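Local coordinates for protein adenosyl-chloride synthase (PDB 2ZBV) that probably cleaves S-adenosyl-L-methionine, as do the SAM hydrolases and SAM-dependent halogenases of its family, and binds adenosine where subunits meet, at residues Gly3-Trp8 with His48-Ala53; Glu30-Thr35 with Leu55-Ser60; His36-Glu39 with Lys45-His48; Ala77-Thr82 with Tyr87-Asp92. One frame throughout, in Å; residues are numbered along the deposited sequence.

Contact 1 (Gly3-Trp8 with His48-Ala53); sequences GFLTDW and HVLYRA. With ADN (adenosine), chain D.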
loop_
_atom_site.group_PDB
_atom_site.type_symbol
_atom_site.label_atom_id
_atom_site.label_comp_id
_atom_site.label_asym_id
_atom_site.label_seq_id
_atom_site.Cartn_x
_atom_site.Cartn_y
_atom_site.Cartn_z
ATOM N N GLY A 3 -4.410 -4.012 14.904
ATOM C CA GLY A 3 -3.605 -4.610 13.842
ATOM C C GLY A 3 -4.591 -5.081 12.784
ATOM O O GLY A 3 -5.450 -5.905 13.078
ATOM N N PHE A 4 -4.445 -4.595 11.555
ATOM C CA PHE A 4 -5.391 -4.879 10.467
ATOM C C PHE A 4 -4.833 -5.836 9.402
ATOM O O PHE A 4 -3.814 -5.546 8.768
ATOM C CB PHE A 4 -5.768 -3.518 9.856
ATOM C CG PHE A 4 -7.086 -3.482 9.109
ATOM C CD1 PHE A 4 -7.939 -4.584 9.065
ATOM C CD2 PHE A 4 -7.459 -2.314 8.433
ATOM C CE1 PHE A 4 -9.153 -4.526 8.352
ATOM C CE2 PHE A 4 -8.665 -2.239 7.716
ATOM C CZ PHE A 4 -9.512 -3.355 7.678
ATOM N N LEU A 5 -5.512 -6.968 9.203
ATOM C CA LEU A 5 -5.088 -7.987 8.229
ATOM C C LEU A 5 -6.273 -8.485 7.376
ATOM O O LEU A 5 -7.288 -8.922 7.919
ATOM C CB LEU A 5 -4.452 -9.161 8.987
ATOM C CG LEU A 5 -3.984 -10.442 8.284
ATOM C CD1 LEU A 5 -2.992 -10.118 7.185
ATOM C CD2 LEU A 5 -3.316 -11.359 9.318
ATOM N N THR A 6 -6.144 -8.419 6.048
ATOM C CA THR A 6 -7.209 -8.869 5.137
ATOM C C THR A 6 -6.655 -9.337 3.784
ATOM O O THR A 6 -5.450 -9.288 3.536
ATOM C CB THR A 6 -8.217 -7.736 4.789
ATOM O OG1 THR A 6 -7.635 -6.874 3.802
ATOM C CG2 THR A 6 -8.589 -6.900 6.031
ATOM N N ASP A 7 -7.566 -9.769 2.912
ATOM C CA ASP A 7 -7.232 -10.199 1.558
ATOM C C ASP A 7 -7.954 -9.244 0.601
ATOM O O ASP A 7 -8.189 -9.576 -0.556
ATOM C CB ASP A 7 -7.702 -11.648 1.321
ATOM C CG ASP A 7 -9.224 -11.811 1.442
ATOM O OD1 ASP A 7 -9.872 -10.961 2.088
ATOM O OD2 ASP A 7 -9.774 -12.800 0.908
ATOM N N TRP A 8 -8.288 -8.049 1.089
ATOM C CA TRP A 8 -9.026 -7.076 0.283
ATOM C C TRP A 8 -8.223 -6.338 -0.784
ATOM O O TRP A 8 -8.789 -5.892 -1.777
ATOM C CB TRP A 8 -9.709 -6.033 1.174
ATOM C CG TRP A 8 -10.597 -6.595 2.255
ATOM C CD1 TRP A 8 -10.944 -7.903 2.451
ATOM C CD2 TRP A 8 -11.156 -5.865 3.350
ATOM N NE1 TRP A 8 -11.670 -8.033 3.611
ATOM C CE2 TRP A 8 -11.816 -6.797 4.183
ATOM C CE3 TRP A 8 -11.158 -4.510 3.712
ATOM C CZ2 TRP A 8 -12.472 -6.418 5.364
ATOM C CZ3 TRP A 8 -11.810 -4.131 4.891
ATOM C CH2 TRP A 8 -12.456 -5.085 5.700
ATOM N N HIS A 48 -0.922 -17.846 9.256
ATOM C CA HIS A 48 0.517 -17.767 9.512
ATOM C C HIS A 48 1.004 -16.326 9.650
ATOM O O HIS A 48 1.727 -15.999 10.595
ATOM C CB HIS A 48 1.289 -18.454 8.385
ATOM C CG HIS A 48 1.211 -19.946 8.431
ATOM N ND1 HIS A 48 1.769 -20.684 9.453
ATOM C CD2 HIS A 48 0.639 -20.837 7.588
ATOM C CE1 HIS A 48 1.543 -21.968 9.236
ATOM N NE2 HIS A 48 0.860 -22.088 8.111
ATOM N N VAL A 49 0.625 -15.470 8.701
ATOM C CA VAL A 49 1.023 -14.056 8.737
ATOM C C VAL A 49 0.548 -13.396 10.034
ATOM O O VAL A 49 1.268 -12.607 10.643
ATOM C CB VAL A 49 0.426 -13.254 7.545
ATOM C CG1 VAL A 49 0.762 -11.773 7.709
ATOM C CG2 VAL A 49 1.007 -13.764 6.211
ATOM N N LEU A 50 -0.671 -13.725 10.447
ATOM C CA LEU A 50 -1.252 -13.169 11.672
ATOM C C LEU A 50 -0.397 -13.503 12.889
ATOM O O LEU A 50 -0.023 -12.626 13.665
ATOM C CB LEU A 50 -2.655 -13.734 11.888
ATOM C CG LEU A 50 -3.314 -13.354 13.215
ATOM C CD1 LEU A 50 -3.572 -11.854 13.242
ATOM C CD2 LEU A 50 -4.628 -14.132 13.370
ATOM N N TYR A 51 -0.087 -14.779 13.061
ATOM C CA TYR A 51 0.730 -15.174 14.202
ATOM C C TYR A 51 2.087 -14.467 14.210
ATOM O O TYR A 51 2.465 -13.837 15.193
ATOM C CB TYR A 51 0.947 -16.683 14.207
ATOM C CG TYR A 51 1.986 -17.108 15.214
ATOM C CD1 TYR A 51 1.795 -16.884 16.579
ATOM C CD2 TYR A 51 3.183 -17.697 14.802
ATOM C CE1 TYR A 51 2.772 -17.236 17.510
ATOM C CE2 TYR A 51 4.168 -18.050 15.728
ATOM C CZ TYR A 51 3.954 -17.815 17.075
ATOM O OH TYR A 51 4.928 -18.148 17.984
ATOM N N ARG A 52 2.818 -14.568 13.108
ATOM C CA ARG A 52 4.132 -13.941 13.031
ATOM C C ARG A 52 4.111 -12.442 13.293
ATOM O O ARG A 52 4.959 -11.925 14.019
ATOM C CB ARG A 52 4.772 -14.279 11.682
ATOM C CG ARG A 52 4.905 -15.785 11.544
ATOM C CD ARG A 52 5.494 -16.270 10.252
ATOM N NE ARG A 52 5.339 -17.723 10.193
ATOM C CZ ARG A 52 5.996 -18.520 9.359
ATOM N NH1 ARG A 52 6.869 -18.011 8.500
ATOM N NH2 ARG A 52 5.769 -19.827 9.386
ATOM N N ALA A 53 3.138 -11.735 12.735
ATOM C CA ALA A 53 3.070 -10.300 12.984
ATOM C C ALA A 53 2.698 -9.994 14.438
ATOM O O ALA A 53 3.218 -9.040 15.023
ATOM C CB ALA A 53 2.064 -9.653 12.059
HETATM O "O5'" ADN D . -16.494 -9.406 3.144
HETATM C "C5'" ADN D . -15.110 -9.440 2.781
HETATM C "C4'" ADN D . -14.736 -10.852 2.338
HETATM O "O4'" ADN D . -15.482 -11.275 1.156
HETATM C "C3'" ADN D . -13.243 -10.989 1.956
HETATM O "O3'" ADN D . -12.462 -11.360 3.091
HETATM C "C2'" ADN D . -13.266 -12.056 0.839
HETATM O "O2'" ADN D . -12.522 -13.219 1.204
HETATM C "C1'" ADN D . -14.740 -12.383 0.608
HETATM N N9 ADN D . -15.005 -12.523 -0.834
HETATM C C8 ADN D . -14.961 -11.513 -1.772
HETATM N N7 ADN D . -15.239 -11.977 -2.952
HETATM C C5 ADN D . -15.479 -13.304 -2.862
HETATM C C6 ADN D . -15.820 -14.326 -3.791
HETATM N N6 ADN D . -15.979 -14.032 -5.139
HETATM N N1 ADN D . -15.986 -15.585 -3.330
HETATM C C2 ADN D . -15.839 -15.893 -2.025
HETATM N N3 ADN D . -15.519 -14.961 -1.121
HETATM C C4 ADN D . -15.332 -13.675 -1.491
#
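Leu5 on strand 2-6 and Leu50 on helix 43-54 bring their CA atoms to 7.3 Å, the nearest CA pair of Gly3-Trp8 and His48-Ala53. The strand faces the helix at Leu5 and then gives way to loop at Asp7. On the other side, Ala53 N bonds to Val49 O (2.9 Å) as part of the regular helix, which presents Val49 and Leu50 to the strand. No hydrogen bond joins the two segments, and a single leucine makes the join. With CG of Leu5 swung opposite its backbone N (chi1 176°), the two methyls part: CD2 presses on CB of Leu50 at 3.6 Å, while CD1 meets CG1 of Val49 at 4.1 Å. Helix 43-54 belongs to a beta-alpha-beta crossover from strand 31-33 to strand 62-66, and 2-6 is the strand skipped between them, so Leu5 is where the crossover helix rests on the middle of that parallel trio.

Beyond this buried seam the chain bends into the adenosine site. Trp8 N donates to Thr6 OG1 (3.0 Å, 166° at the hydrogen), an ST turn, and Thr6 CG2 sits over the centre of the indole. Asp7 holds the ribose with both oxygens: OD1 accepts from O3' of adenosine at 2.8 Å and OD2 from O2', also at 2.8 Å. OD2 is further bonded to Phe41 N, which fixes the rotation of the carboxylate. The indole turns its edge to the sugar, NE1 lying 3.5 Å from O3'. Phe180 of the third subunit packs on both Asp7 and Trp8.

Contact 2 (Glu30-Thr35 with Leu55-Ser60); sequences EIIDIT and LDFPPS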
loop_
_atom_site.group_PDB
_atom_site.type_symbol
_atom_site.label_atom_id
_atom_site.label_comp_id
_atom_site.label_asym_id
_atom_site.label_seq_id
_atom_site.Cartn_x
_atom_site.Cartn_y
_atom_site.Cartn_z
ATOM N N GLU A 30 -5.685 3.842 16.707
ATOM C CA GLU A 30 -4.425 3.694 15.993
ATOM C C GLU A 30 -4.507 2.404 15.183
ATOM O O GLU A 30 -4.500 1.308 15.740
ATOM C CB GLU A 30 -3.249 3.603 16.973
ATOM C CG GLU A 30 -1.899 3.480 16.285
ATOM C CD GLU A 30 -1.544 4.724 15.487
ATOM O OE1 GLU A 30 -1.373 5.795 16.110
ATOM O OE2 GLU A 30 -1.439 4.632 14.244
ATOM N N ILE A 31 -4.576 2.542 13.867
ATOM C CA ILE A 31 -4.687 1.389 12.983
ATOM C C ILE A 31 -3.373 1.095 12.271
ATOM O O ILE A 31 -2.848 1.933 11.546
ATOM C CB ILE A 31 -5.777 1.626 11.917
ATOM C CG1 ILE A 31 -7.091 2.026 12.600
ATOM C CG2 ILE A 31 -5.980 0.365 11.082
ATOM C CD1 ILE A 31 -8.185 2.464 11.627
ATOM N N ILE A 32 -2.836 -0.093 12.492
ATOM C CA ILE A 32 -1.598 -0.476 11.829
ATOM C C ILE A 32 -1.919 -1.629 10.907
ATOM O O ILE A 32 -2.399 -2.659 11.343
ATOM C CB ILE A 32 -0.515 -0.925 12.821
ATOM C CG1 ILE A 32 -0.191 0.229 13.782
ATOM C CG2 ILE A 32 0.732 -1.380 12.042
ATOM C CD1 ILE A 32 1.002 -0.026 14.692
ATOM N N ASP A 33 -1.675 -1.429 9.621
ATOM C CA ASP A 33 -1.930 -2.465 8.635
ATOM C C ASP A 33 -0.829 -3.513 8.707
ATOM O O ASP A 33 0.355 -3.192 8.657
ATOM C CB ASP A 33 -1.962 -1.859 7.231
ATOM C CG ASP A 33 -3.111 -0.878 7.040
ATOM O OD1 ASP A 33 -2.915 0.127 6.328
ATOM O OD2 ASP A 33 -4.212 -1.116 7.586
ATOM N N ILE A 34 -1.226 -4.764 8.861
ATOM C CA ILE A 34 -0.278 -5.862 8.889
ATOM C C ILE A 34 -0.043 -6.129 7.402
ATOM O O ILE A 34 1.098 -6.148 6.935
ATOM C CB ILE A 34 -0.888 -7.074 9.631
ATOM C CG1 ILE A 34 -1.010 -6.718 11.125
ATOM C CG2 ILE A 34 -0.018 -8.322 9.441
ATOM C CD1 ILE A 34 -1.716 -7.759 11.972
ATOM N N THR A 35 -1.144 -6.320 6.676
ATOM C CA THR A 35 -1.141 -6.500 5.222
ATOM C C THR A 35 -2.556 -6.695 4.716
ATOM O O THR A 35 -3.406 -7.239 5.408
ATOM C CB THR A 35 -0.300 -7.698 4.712
ATOM O OG1 THR A 35 -0.407 -7.758 3.280
ATOM C CG2 THR A 35 -0.803 -9.005 5.267
ATOM N N LEU A 55 3.531 -11.347 17.075
ATOM C CA LEU A 55 4.669 -11.471 17.971
ATOM C C LEU A 55 5.293 -10.109 18.267
ATOM O O LEU A 55 5.936 -9.922 19.304
ATOM C CB LEU A 55 5.728 -12.388 17.352
ATOM C CG LEU A 55 5.445 -13.891 17.346
ATOM C CD1 LEU A 55 6.482 -14.581 16.465
ATOM C CD2 LEU A 55 5.496 -14.443 18.776
ATOM N N ASP A 56 5.110 -9.156 17.360
ATOM C CA ASP A 56 5.692 -7.833 17.563
ATOM C C ASP A 56 4.717 -6.759 18.065
ATOM O O ASP A 56 5.099 -5.608 18.256
ATOM C CB ASP A 56 6.400 -7.386 16.281
ATOM C CG ASP A 56 7.645 -8.230 15.986
ATOM O OD1 ASP A 56 8.505 -8.316 16.879
ATOM O OD2 ASP A 56 7.766 -8.804 14.877
ATOM N N PHE A 57 3.459 -7.139 18.269
ATOM C CA PHE A 57 2.453 -6.210 18.791
ATOM C C PHE A 57 2.385 -6.445 20.300
ATOM O O PHE A 57 2.587 -7.561 20.770
ATOM C CB PHE A 57 1.083 -6.469 18.152
ATOM C CG PHE A 57 0.918 -5.843 16.792
ATOM C CD1 PHE A 57 0.205 -4.659 16.641
ATOM C CD2 PHE A 57 1.477 -6.438 15.663
ATOM C CE1 PHE A 57 0.043 -4.070 15.387
ATOM C CE2 PHE A 57 1.325 -5.859 14.398
ATOM C CZ PHE A 57 0.604 -4.670 14.258
ATOM N N PRO A 58 2.101 -5.393 21.081
ATOM C CA PRO A 58 2.025 -5.531 22.536
ATOM C C PRO A 58 0.749 -6.188 23.049
ATOM O O PRO A 58 -0.214 -6.375 22.303
ATOM C CB PRO A 58 2.154 -4.089 23.014
ATOM C CG PRO A 58 1.368 -3.346 21.969
ATOM C CD PRO A 58 1.870 -3.994 20.671
ATOM N N PRO A 59 0.739 -6.576 24.337
ATOM C CA PRO A 59 -0.468 -7.200 24.888
ATOM C C PRO A 59 -1.574 -6.154 24.820
ATOM O O PRO A 59 -1.284 -4.961 24.805
ATOM C CB PRO A 59 -0.063 -7.536 26.324
ATOM C CG PRO A 59 0.969 -6.496 26.639
ATOM C CD PRO A 59 1.787 -6.458 25.364
ATOM N N SER A 60 -2.824 -6.608 24.760
ATOM C CA SER A 60 -3.998 -5.733 24.678
ATOM C C SER A 60 -4.295 -5.233 23.270
ATOM O O SER A 60 -5.253 -4.494 23.060
ATOM C CB SER A 60 -3.861 -4.532 25.619
ATOM O OG SER A 60 -3.969 -4.942 26.972
#
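Ile34 N is held by a backbone hydrogen bond to Phe4 O of the neighbouring strand 2-6, which fixes the residue just where the chain turns its corner after strand 31-33. Between Glu30-Thr35 and Leu55-Ser60 themselves the contact is wholly apolar, and one aromatic ring carries it. Phe57 reaches across a wide backbone gap, 9.9 Å from its CA to that of Ile32. The far end of the ring enters between two isoleucines: CZ lies 4.0 Å from CG2 of Ile32 and 4.1 Å from CG1 of Ile34. Both approach the ring obliquely. The two isoleucines use different branches: Ile32 offers the methyl placed opposite its backbone N, whereas Ile34 offers CG1, set beside the N (chi1 -69°). Ile34 also leans on Val49 and Ala53 of helix 43-54, and Phe63 meets the Phe57 ring edge-to-face. One residue before Phe57, the Asp56 carboxylate turns to the second subunit, with OD2 in a salt bridge to Arg129 and OD1 hydrogen-bonded to Tyr118 of that subunit. Phe57 thus folds the loop leaving helix 43-54 back on strand 31-33, the outermost strand of the sheet in this chain, within a beta-alpha-beta unit.

Contact 3 (His36-Glu39 with Lys45-His48); sequences HEVE and KASH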
loop_
_atom_site.group_PDB
_atom_site.type_symbol
_atom_site.label_atom_id
_atom_site.label_comp_id
_atom_site.label_asym_id
_atom_site.label_seq_id
_atom_site.Cartn_x
_atom_site.Cartn_y
_atom_site.Cartn_z
ATOM N N HIS A 36 -2.803 -6.228 3.504
ATOM C CA HIS A 36 -4.116 -6.364 2.897
ATOM C C HIS A 36 -3.955 -7.108 1.590
ATOM O O HIS A 36 -4.868 -7.136 0.758
ATOM C CB HIS A 36 -4.715 -4.982 2.661
ATOM C CG HIS A 36 -5.054 -4.264 3.928
ATOM N ND1 HIS A 36 -6.055 -4.690 4.771
ATOM C CD2 HIS A 36 -4.482 -3.196 4.531
ATOM C CE1 HIS A 36 -6.086 -3.917 5.841
ATOM N NE2 HIS A 36 -5.141 -3.002 5.720
ATOM N N GLU A 37 -2.784 -7.720 1.427
ATOM C CA GLU A 37 -2.467 -8.449 0.210
ATOM C C GLU A 37 -2.421 -9.966 0.344
ATOM O O GLU A 37 -1.752 -10.631 -0.444
ATOM C CB GLU A 37 -1.135 -7.964 -0.364
ATOM C CG GLU A 37 -1.057 -6.464 -0.609
ATOM C CD GLU A 37 -2.194 -5.952 -1.464
ATOM O OE1 GLU A 37 -2.515 -6.605 -2.479
ATOM O OE2 GLU A 37 -2.763 -4.892 -1.128
ATOM N N VAL A 38 -3.096 -10.519 1.346
ATOM C CA VAL A 38 -3.141 -11.972 1.461
ATOM C C VAL A 38 -3.867 -12.381 0.186
ATOM O O VAL A 38 -4.818 -11.713 -0.211
ATOM C CB VAL A 38 -4.001 -12.444 2.657
ATOM C CG1 VAL A 38 -4.184 -13.961 2.588
ATOM C CG2 VAL A 38 -3.347 -12.041 3.970
ATOM N N GLU A 39 -3.433 -13.455 -0.463
ATOM C CA GLU A 39 -4.100 -13.878 -1.688
ATOM C C GLU A 39 -5.561 -14.146 -1.380
ATOM O O GLU A 39 -5.895 -14.656 -0.310
ATOM C CB GLU A 39 -3.449 -15.141 -2.267
ATOM C CG GLU A 39 -1.947 -15.007 -2.490
ATOM C CD GLU A 39 -1.145 -15.268 -1.226
ATOM O OE1 GLU A 39 -0.891 -16.454 -0.922
ATOM O OE2 GLU A 39 -0.782 -14.298 -0.528
ATOM N N LYS A 45 -2.768 -19.009 4.657
ATOM C CA LYS A 45 -1.670 -18.042 4.603
ATOM C C LYS A 45 -1.885 -16.951 5.654
ATOM O O LYS A 45 -0.971 -16.586 6.400
ATOM C CB LYS A 45 -1.592 -17.407 3.208
ATOM C CG LYS A 45 -0.941 -16.021 3.185
ATOM C CD LYS A 45 0.501 -16.056 3.648
ATOM C CE LYS A 45 1.457 -16.056 2.474
ATOM N NZ LYS A 45 1.369 -14.813 1.647
ATOM N N ALA A 46 -3.101 -16.431 5.711
ATOM C CA ALA A 46 -3.418 -15.393 6.683
ATOM C C ALA A 46 -3.165 -15.861 8.129
ATOM O O ALA A 46 -2.682 -15.087 8.953
ATOM C CB ALA A 46 -4.882 -14.951 6.519
ATOM N N SER A 47 -3.468 -17.124 8.429
ATOM C CA SER A 47 -3.282 -17.634 9.793
ATOM C C SER A 47 -1.814 -17.552 10.196
ATOM O O SER A 47 -1.492 -17.207 11.330
ATOM C CB SER A 47 -3.815 -19.077 9.928
ATOM O OG SER A 47 -3.000 -20.046 9.279
ATOM N N HIS A 48 -0.922 -17.846 9.256
ATOM C CA HIS A 48 0.517 -17.767 9.512
ATOM C C HIS A 48 1.004 -16.326 9.650
ATOM O O HIS A 48 1.727 -15.999 10.595
ATOM C CB HIS A 48 1.289 -18.454 8.385
ATOM C CG HIS A 48 1.211 -19.946 8.431
ATOM N ND1 HIS A 48 1.769 -20.684 9.453
ATOM C CD2 HIS A 48 0.639 -20.837 7.588
ATOM C CE1 HIS A 48 1.543 -21.968 9.236
ATOM N NE2 HIS A 48 0.860 -22.088 8.111
#
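Glu39 and Lys45 form the polar half of this contact: Lys45 NZ donates to OE2 of Glu39 at 3.1 Å, a salt bridge using the syn lone pair. Glu39 OE1 is farther from Lys45 NZ, at 3.8 Å. The lysine chain bends at chi2, chi3 and chi4, which turns the amino group toward the Glu39 carboxylate, and the two side chains cross at about a right angle. The amino group has a second, long and weak ion pair with Glu255, whose OE1 lies close to OE1 of Glu39; the lysine may offset that crowding of like charges. Lys11 of the second subunit makes another long, weak pair with Glu39 OE2. His36-Glu39 belong to the loop that leads from strand 31-33 into helix 43-54, the first half of a beta-alpha-beta crossover. At the start of the helix, Lys45 N is hydrogen-bonded to Asn42 OD1. Beside the salt bridge, Val38 points its two methyls at Ala46 CB, from 4.1 Å (CG1) and 4.2 Å (CG2). CG1, set opposite the backbone N of Val38, also touches CG of Lys45 at 3.9 Å.

Contact 4 (Ala77-Thr82 with Tyr87-Asp92); sequences AIVMKT and YFVAPD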
loop_
_atom_site.group_PDB
_atom_site.type_symbol
_atom_site.label_atom_id
_atom_site.label_comp_id
_atom_site.label_asym_id
_atom_site.label_seq_id
_atom_site.Cartn_x
_atom_site.Cartn_y
_atom_site.Cartn_z
ATOM N N ALA A 77 -19.251 -15.419 13.587
ATOM C CA ALA A 77 -18.394 -14.245 13.654
ATOM C C ALA A 77 -17.948 -14.307 15.113
ATOM O O ALA A 77 -18.789 -14.401 16.009
ATOM C CB ALA A 77 -19.205 -12.987 13.395
ATOM N N ILE A 78 -16.645 -14.262 15.358
ATOM C CA ILE A 78 -16.150 -14.394 16.725
ATOM C C ILE A 78 -15.071 -13.408 17.154
ATOM O O ILE A 78 -14.519 -12.661 16.344
ATOM C CB ILE A 78 -15.558 -15.812 16.954
ATOM C CG1 ILE A 78 -14.360 -16.024 16.021
ATOM C CG2 ILE A 78 -16.600 -16.885 16.677
ATOM C CD1 ILE A 78 -13.586 -17.303 16.292
ATOM N N VAL A 79 -14.793 -13.418 18.458
ATOM C CA VAL A 79 -13.746 -12.595 19.062
ATOM C C VAL A 79 -13.036 -13.543 20.025
ATOM O O VAL A 79 -13.659 -14.106 20.928
ATOM C CB VAL A 79 -14.295 -11.390 19.870
ATOM C CG1 VAL A 79 -13.141 -10.682 20.557
ATOM C CG2 VAL A 79 -15.019 -10.410 18.958
HETATM N N MSE A 80 -11.736 -13.728 19.817
HETATM C CA MSE A 80 -10.946 -14.629 20.649
HETATM C C MSE A 80 -9.941 -13.867 21.500
HETATM O O MSE A 80 -9.400 -12.835 21.081
HETATM C CB MSE A 80 -10.206 -15.647 19.763
HETATM C CG MSE A 80 -9.308 -16.639 20.515
HETATM SE SE MSE A 80 -8.102 -17.623 19.363
HETATM C CE MSE A 80 -9.263 -19.060 18.873
ATOM N N LYS A 81 -9.722 -14.365 22.712
ATOM C CA LYS A 81 -8.751 -13.771 23.619
ATOM C C LYS A 81 -7.727 -14.864 23.870
ATOM O O LYS A 81 -8.072 -15.968 24.298
ATOM C CB LYS A 81 -9.396 -13.356 24.939
ATOM C CG LYS A 81 -8.431 -12.671 25.899
ATOM C CD LYS A 81 -9.063 -12.464 27.271
ATOM C CE LYS A 81 -8.049 -11.938 28.280
ATOM N NZ LYS A 81 -8.597 -11.964 29.678
ATOM N N THR A 82 -6.470 -14.569 23.569
ATOM C CA THR A 82 -5.407 -15.537 23.760
ATOM C C THR A 82 -4.758 -15.319 25.118
ATOM O O THR A 82 -4.824 -14.225 25.683
ATOM C CB THR A 82 -4.361 -15.439 22.624
ATOM O OG1 THR A 82 -4.040 -14.069 22.379
ATOM C CG2 THR A 82 -4.916 -16.054 21.359
ATOM N N TYR A 87 -6.299 -9.680 21.512
ATOM C CA TYR A 87 -7.658 -9.910 21.030
ATOM C C TYR A 87 -7.739 -10.046 19.512
ATOM O O TYR A 87 -7.057 -9.323 18.782
ATOM C CB TYR A 87 -8.554 -8.771 21.509
ATOM C CG TYR A 87 -8.596 -8.655 23.017
ATOM C CD1 TYR A 87 -9.440 -9.471 23.775
ATOM C CD2 TYR A 87 -7.768 -7.756 23.692
ATOM C CE1 TYR A 87 -9.458 -9.396 25.172
ATOM C CE2 TYR A 87 -7.775 -7.673 25.089
ATOM C CZ TYR A 87 -8.624 -8.496 25.823
ATOM O OH TYR A 87 -8.631 -8.428 27.200
ATOM N N PHE A 88 -8.582 -10.974 19.053
ATOM C CA PHE A 88 -8.760 -11.235 17.623
ATOM C C PHE A 88 -10.218 -11.243 17.200
ATOM O O PHE A 88 -10.999 -12.086 17.640
ATOM C CB PHE A 88 -8.137 -12.577 17.253
ATOM C CG PHE A 88 -6.679 -12.672 17.584
ATOM C CD1 PHE A 88 -5.712 -12.342 16.637
ATOM C CD2 PHE A 88 -6.270 -13.037 18.865
ATOM C CE1 PHE A 88 -4.350 -12.367 16.963
ATOM C CE2 PHE A 88 -4.908 -13.067 19.201
ATOM C CZ PHE A 88 -3.950 -12.731 18.250
ATOM N N VAL A 89 -10.565 -10.291 16.343
ATOM C CA VAL A 89 -11.906 -10.152 15.800
ATOM C C VAL A 89 -11.848 -10.775 14.405
ATOM O O VAL A 89 -11.177 -10.245 13.513
ATOM C CB VAL A 89 -12.282 -8.669 15.691
ATOM C CG1 VAL A 89 -13.689 -8.518 15.108
ATOM C CG2 VAL A 89 -12.176 -8.020 17.067
ATOM N N ALA A 90 -12.543 -11.895 14.215
ATOM C CA ALA A 90 -12.499 -12.583 12.932
ATOM C C ALA A 90 -13.605 -13.610 12.702
ATOM O O ALA A 90 -14.372 -13.944 13.609
ATOM C CB ALA A 90 -11.151 -13.273 12.790
ATOM N N PRO A 91 -13.709 -14.112 11.461
ATOM C CA PRO A 91 -14.730 -15.116 11.166
ATOM C C PRO A 91 -14.228 -16.445 11.717
ATOM O O PRO A 91 -13.016 -16.669 11.807
ATOM C CB PRO A 91 -14.793 -15.107 9.639
ATOM C CG PRO A 91 -13.388 -14.749 9.246
ATOM C CD PRO A 91 -13.077 -13.629 10.218
ATOM N N ASP A 92 -15.153 -17.317 12.097
ATOM C CA ASP A 92 -14.795 -18.626 12.635
ATOM C C ASP A 92 -14.520 -19.598 11.478
ATOM O O ASP A 92 -15.249 -20.572 11.290
ATOM C CB ASP A 92 -15.942 -19.147 13.520
ATOM C CG ASP A 92 -15.655 -20.514 14.112
ATOM O OD1 ASP A 92 -14.504 -20.754 14.542
ATOM O OD2 ASP A 92 -16.583 -21.350 14.158
#
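Ala77 pairs with Pro91 at the open end of a beta hairpin whose strands, 77-82 and 87-91, run antiparallel, 159° between their directions, in the mixed sheet of the N-terminal domain. Ile78 comes next in a hydrogen-bonded pair: its N donates to Ala90 O at 2.9 Å, and its O accepts from Ala90 N. Its CG1 stands between the backbone N and the carbonyl carbon (chi1 62°), which brings it to 3.2 Å from Ala90 O, while CG2 leans on Asp92 CB. Val79 lies side by side with Val89, methyl to methyl, and helix 127-140 covers this face through Leu139. Val79 CA also points its C-H at Phe88 O (3.1 Å). The selenomethionine Met80 repeats this hydrogen-bond pair with Phe88: Met80 N to Phe88 O at 2.8 Å and Phe88 N to Met80 O at 2.9 Å. On the face of the valines, Lys81 runs extended alongside the Tyr87 ring, CG 3.5 Å from CE1, with its aliphatic part following the tyrosine as far as OH. Thr82 crosses Phe88 at about a right angle. Its hydroxyl is hydrogen-bonded to Asn84 OD1, and OG1 sits in the ring plane at the phenyl edge, 3.4 Å from Phe88 CE2.

Contacts 1, 2 and 3 follow one beta-alpha-beta unit from three places: contact 3 at the entry to helix 43-54, contact 1 at its middle and contact 2 just after its exit. Contacts 1 and 3 have centres 6 Å apart and share His48; Asp7 CB and Val38 O meet at 3.3 Å, so the loop of contact 3 backs the ribose-binding aspartate. Contact 2 lies farther off, on the outermost strand 31-33, next to 2-6, with the Ile34 side chain about 14 Å from the adenosine. Contact 4 adds the neighbouring hairpin: Leu50 CD1 touches Phe88 CE1 at 3.8 Å, and the Pro91 side chain lies about 7 Å from the adenosine, beside Asp68 of the pocket.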